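Local coordinates for ESXA (Geobacillus thermodenitrificans, PDB 3ZBH), which is a small helical-hairpin protein of the WXG100 (ESAT-6) family, linked to type 7 secretion and probably exported through that pathway as a dimer, at the interface of chains A and B. Residues are numbered along the deposited sequence; one frame, centred on the assembly and turned at random. Chains: chain A/B, ESXA.

Contact 1: the interface of chains A and B. Residues chain A 42, 45-46, 54; chain B 75, 78-79, 82.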
loop_
_atom_site.group_PDB
_atom_site.type_symbol
_atom_site.label_atom_id
_atom_site.label_comp_id
_atom_site.label_asym_id
_atom_site.label_seq_id
_atom_site.Cartn_x
_atom_site.Cartn_y
_atom_site.Cartn_z
ATOM N N LEU A 42 2.077 18.199 -0.010
ATOM C CA LEU A 42 1.500 18.624 -1.290
ATOM C C LEU A 42 0.592 19.834 -1.109
ATOM O O LEU A 42 0.603 20.752 -1.913
ATOM C CB LEU A 42 0.712 17.471 -1.919
ATOM C CG LEU A 42 0.285 17.625 -3.372
ATOM C CD1 LEU A 42 1.490 17.568 -4.297
ATOM C CD2 LEU A 42 -0.715 16.515 -3.739
ATOM N N ILE A 45 2.511 22.954 -1.459
ATOM C CA ILE A 45 3.182 23.208 -2.738
ATOM C C ILE A 45 2.195 23.849 -3.701
ATOM O O ILE A 45 2.556 24.774 -4.442
ATOM C CB ILE A 45 3.718 21.886 -3.356
ATOM C CG1 ILE A 45 4.948 21.406 -2.581
ATOM C CG2 ILE A 45 4.061 22.040 -4.845
ATOM C CD1 ILE A 45 5.311 19.961 -2.951
ATOM N N TRP A 46 0.976 23.327 -3.719
ATOM C CA TRP A 46 -0.010 23.757 -4.686
ATOM C C TRP A 46 -1.222 24.394 -4.065
ATOM O O TRP A 46 -1.564 24.127 -2.920
ATOM C CB TRP A 46 -0.571 22.571 -5.455
ATOM C CG TRP A 46 0.278 22.054 -6.576
ATOM C CD1 TRP A 46 1.193 22.735 -7.371
ATOM C CD2 TRP A 46 0.255 20.696 -7.084
ATOM N NE1 TRP A 46 1.757 21.861 -8.317
ATOM C CE2 TRP A 46 1.224 20.638 -8.180
ATOM C CE3 TRP A 46 -0.445 19.543 -6.739
ATOM C CZ2 TRP A 46 1.445 19.458 -8.912
ATOM C CZ3 TRP A 46 -0.189 18.361 -7.483
ATOM C CH2 TRP A 46 0.747 18.337 -8.518
ATOM N N PHE A 54 -7.047 16.289 -6.585
ATOM C CA PHE A 54 -6.082 15.230 -6.231
ATOM C C PHE A 54 -6.224 14.863 -4.750
ATOM O O PHE A 54 -6.227 13.698 -4.370
ATOM C CB PHE A 54 -4.633 15.689 -6.487
ATOM C CG PHE A 54 -4.177 15.589 -7.930
ATOM C CD1 PHE A 54 -4.612 14.553 -8.761
ATOM C CD2 PHE A 54 -3.260 16.508 -8.441
ATOM C CE1 PHE A 54 -4.151 14.448 -10.058
ATOM C CE2 PHE A 54 -2.798 16.409 -9.751
ATOM C CZ PHE A 54 -3.249 15.372 -10.563
ATOM N N VAL B 75 0.014 12.728 -9.914
ATOM C CA VAL B 75 0.619 13.757 -9.033
ATOM C C VAL B 75 2.116 13.885 -9.295
ATOM O O VAL B 75 2.639 14.982 -9.410
ATOM C CB VAL B 75 0.354 13.453 -7.529
ATOM C CG1 VAL B 75 1.147 14.429 -6.619
ATOM C CG2 VAL B 75 -1.141 13.556 -7.218
ATOM N N GLN B 78 2.616 15.793 -12.540
ATOM C CA GLN B 78 2.275 17.241 -12.448
ATOM C C GLN B 78 3.274 18.027 -11.576
ATOM O O GLN B 78 3.515 19.217 -11.814
ATOM C CB GLN B 78 0.852 17.425 -11.909
ATOM C CG GLN B 78 -0.267 17.054 -12.896
ATOM C CD GLN B 78 -0.104 17.663 -14.307
ATOM O OE1 GLN B 78 -0.534 17.050 -15.278
ATOM N NE2 GLN B 78 0.531 18.847 -14.424
ATOM N N LEU B 79 3.840 17.367 -10.568
ATOM C CA LEU B 79 4.929 17.966 -9.759
ATOM C C LEU B 79 6.212 18.190 -10.540
ATOM O O LEU B 79 6.881 19.207 -10.391
ATOM C CB LEU B 79 5.231 17.118 -8.523
ATOM C CG LEU B 79 4.185 17.252 -7.398
ATOM C CD1 LEU B 79 4.352 16.160 -6.359
ATOM C CD2 LEU B 79 4.292 18.631 -6.748
ATOM N N SER B 82 5.436 21.134 -12.659
ATOM C CA SER B 82 5.474 22.379 -11.866
ATOM C C SER B 82 6.905 22.748 -11.521
ATOM O O SER B 82 7.234 23.893 -11.447
ATOM C CB SER B 82 4.684 22.250 -10.541
ATOM O OG SER B 82 3.311 22.323 -10.757
#
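The Trp-X-Gly turn that gives the WXG100 family its name meets the long second helix of the partner here: A:Trp46, the tryptophan of that motif, follows the end of helix 11-45 and lies against helix 48-95 of chain B. Its indole comes in rim first. The pyrrole nitrogen NE1 of A:Trp46 donates a hydrogen bond to the hydroxyl OG of B:Ser82, 2.9 Å away and close to straight at 159°, with the oxygen almost in the ring plane; the bond and the packing together should keep the indole from turning. At the benzo end, CH2 of A:Trp46 rests 3.5 Å from CB of B:Gln78, and the backbone carbonyl carbon C of B:Gln78 sits at the same rim. B:Leu79 covers one face of the indole off-centre, its CD2 3.7 Å from CZ2 of A:Trp46. The same leucine continues to helix 11-45, where its CD1 meets CD1 of A:Leu42 at 3.8 Å and its CD2 meets CG2 of A:Ile45. One turn back, B:Val75 is split between two partners: CG1, anti to its own backbone N (chi1 173°), points at the methyls of A:Leu42, while CG2 lies over the face of A:Phe54, 3.7 Å from CG of that ring. With chi1 at -73°, CG of B:Gln78 stands anti to its carbonyl carbon and lies 4.1 Å from CE2 of A:Phe54; the bend at chi2 then directs the amide.

Contact 2: the interface of chains A and B. Residues chain A 21, 68, 71-72, 75; chain B 35, 54, 57-58.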
loop_
_atom_site.group_PDB
_atom_site.type_symbol
_atom_site.label_atom_id
_atom_site.label_comp_id
_atom_site.label_asym_id
_atom_site.label_seq_id
_atom_site.Cartn_x
_atom_site.Cartn_y
_atom_site.Cartn_z
ATOM N N TYR A 21 1.707 -12.434 5.336
ATOM C CA TYR A 21 0.512 -11.606 5.575
ATOM C C TYR A 21 0.730 -10.510 6.618
ATOM O O TYR A 21 0.269 -9.375 6.426
ATOM C CB TYR A 21 -0.726 -12.457 5.895
ATOM C CG TYR A 21 -1.431 -12.962 4.658
ATOM C CD1 TYR A 21 -2.398 -12.182 4.015
ATOM C CD2 TYR A 21 -1.109 -14.211 4.097
ATOM C CE1 TYR A 21 -3.039 -12.616 2.865
ATOM C CE2 TYR A 21 -1.743 -14.649 2.942
ATOM C CZ TYR A 21 -2.686 -13.860 2.324
ATOM O OH TYR A 21 -3.329 -14.289 1.191
ATOM N N MET A 68 -7.703 -2.808 3.998
ATOM C CA MET A 68 -6.725 -3.821 3.549
ATOM C C MET A 68 -5.762 -4.203 4.656
ATOM O O MET A 68 -5.541 -5.375 4.893
ATOM C CB MET A 68 -5.952 -3.357 2.297
ATOM C CG MET A 68 -4.979 -4.408 1.767
ATOM S SD MET A 68 -5.899 -5.714 0.914
ATOM C CE MET A 68 -6.252 -4.940 -0.675
ATOM N N LEU A 71 -7.717 -6.454 7.012
ATOM C CA LEU A 71 -7.885 -7.765 6.376
ATOM C C LEU A 71 -6.619 -8.625 6.423
ATOM O O LEU A 71 -6.682 -9.804 6.826
ATOM C CB LEU A 71 -8.414 -7.616 4.938
ATOM C CG LEU A 71 -8.764 -8.892 4.170
ATOM C CD1 LEU A 71 -9.921 -9.641 4.854
ATOM C CD2 LEU A 71 -9.085 -8.575 2.714
ATOM N N LEU A 72 -5.472 -8.056 6.032
ATOM C CA LEU A 72 -4.215 -8.802 6.007
ATOM C C LEU A 72 -3.766 -9.274 7.378
ATOM O O LEU A 72 -3.243 -10.386 7.534
ATOM C CB LEU A 72 -3.088 -8.004 5.333
ATOM C CG LEU A 72 -3.351 -7.631 3.864
ATOM C CD1 LEU A 72 -2.216 -6.709 3.384
ATOM C CD2 LEU A 72 -3.570 -8.856 2.951
ATOM N N VAL A 75 -5.920 -12.345 8.481
ATOM C CA VAL A 75 -5.462 -13.566 7.811
ATOM C C VAL A 75 -4.202 -14.087 8.500
ATOM O O VAL A 75 -4.108 -15.274 8.787
ATOM C CB VAL A 75 -5.266 -13.386 6.295
ATOM C CG1 VAL A 75 -4.669 -14.652 5.671
ATOM C CG2 VAL A 75 -6.613 -13.072 5.650
ATOM N N LEU B 35 0.369 -9.557 -3.094
ATOM C CA LEU B 35 -0.919 -10.004 -2.554
ATOM C C LEU B 35 -1.714 -10.869 -3.545
ATOM O O LEU B 35 -2.427 -11.763 -3.133
ATOM C CB LEU B 35 -1.774 -8.807 -2.125
ATOM C CG LEU B 35 -1.173 -7.931 -1.018
ATOM C CD1 LEU B 35 -2.155 -6.795 -0.721
ATOM C CD2 LEU B 35 -0.922 -8.764 0.236
ATOM N N PHE B 54 -11.697 -14.462 2.357
ATOM C CA PHE B 54 -10.623 -13.532 2.051
ATOM C C PHE B 54 -10.725 -12.960 0.645
ATOM O O PHE B 54 -10.598 -11.756 0.484
ATOM C CB PHE B 54 -9.232 -14.129 2.295
ATOM C CG PHE B 54 -8.110 -13.239 1.827
ATOM C CD1 PHE B 54 -7.687 -12.167 2.597
ATOM C CD2 PHE B 54 -7.494 -13.457 0.597
ATOM C CE1 PHE B 54 -6.667 -11.333 2.166
ATOM C CE2 PHE B 54 -6.475 -12.626 0.159
ATOM C CZ PHE B 54 -6.056 -11.564 0.945
ATOM N N GLN B 57 -13.386 -10.068 -0.158
ATOM C CA GLN B 57 -13.004 -8.774 0.413
ATOM C C GLN B 57 -11.782 -8.192 -0.284
ATOM O O GLN B 57 -11.768 -7.026 -0.624
ATOM C CB GLN B 57 -12.692 -8.932 1.891
ATOM C CG GLN B 57 -13.926 -9.236 2.732
ATOM C CD GLN B 57 -13.571 -9.345 4.194
ATOM O OE1 GLN B 57 -13.087 -8.386 4.804
ATOM N NE2 GLN B 57 -13.784 -10.516 4.762
ATOM N N TYR B 58 -10.763 -9.023 -0.483
ATOM C CA TYR B 58 -9.566 -8.629 -1.220
ATOM C C TYR B 58 -9.903 -8.031 -2.590
ATOM O O TYR B 58 -9.501 -6.888 -2.911
ATOM C CB TYR B 58 -8.604 -9.817 -1.371
ATOM C CG TYR B 58 -7.421 -9.444 -2.224
ATOM C CD1 TYR B 58 -6.511 -8.508 -1.763
ATOM C CD2 TYR B 58 -7.241 -9.984 -3.511
ATOM C CE1 TYR B 58 -5.424 -8.117 -2.523
ATOM C CE2 TYR B 58 -6.131 -9.619 -4.280
ATOM C CZ TYR B 58 -5.238 -8.675 -3.780
ATOM O OH TYR B 58 -4.154 -8.244 -4.497
#
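B:Phe54 reaches from helix 48-95 into a groove of chain A walled by A:Tyr21 of helix 11-45 and by A:Leu71, A:Leu72 and A:Val75 of helix 49-97. A:Tyr21 turns its CE1 and OH edge onto the face of B:Phe54, planes 89° apart, with CZ of B:Phe54 3.7 Å from CE1 of A:Tyr21. Behind, within chain A, CG1 of A:Val75 sits over the centre of the tyrosine ring and backs it, while the other methyl, CG2, turns to the partner and presses within 3.4 Å of CD1 of B:Phe54. A:Leu71 crosses the phenylalanine at a slant, and its two methyls divide between B:Phe54 with the helix backbone and the side chain of B:Gln57; CD2 lies 3.7 Å from CE1 of B:Phe54 and also packs on CB of B:Gln57, whereas CD1 runs under the side-chain amide, 3.4 Å from OE1 of B:Gln57. With chi1 at 173°, B:Phe54 swings its ring beside its own carbonyl carbon, where CB of B:Tyr58 covers one face off-centre. Replacing B:Phe54 by alanine is likely to leave A:Tyr21 without its ring partner and a gap against A:Leu71 and A:Val75. Farther along, A:Leu72 and B:Leu35 point head-on at each other, CD2 to CD2 at 3.8 Å. A:Met68, folded at chi2 and chi3, puts SD at the rim of the B:Tyr58 ring, in its plane, and CE 3.7 Å from CD1 of B:Tyr58. This mainly apolar patch holds two helical hairpins together in the antiparallel four-helix bundle typical of WXG100 dimers, towards one end of it.

About 31 Å separates the centres of contact 1 and contact 2 along the elongated dimer. Both use helices 11-45 and 49-97 of chain A and helix 48-95 of chain B; contact 2 adds helix 11-45 of chain B. Their residues overlap under the two-fold axis: position 54 packs as A:Phe54 in contact 1 and as B:Phe54 in contact 2, facing B:Val75 and A:Val75. The twin pairs keep the same partners with the phenylalanine in different rotamers (chi1 -81° and 173°), so the symmetry is not exact at this side chain. Held at both ends, the hairpins are unlikely to pivot, consistent with a stable dimer.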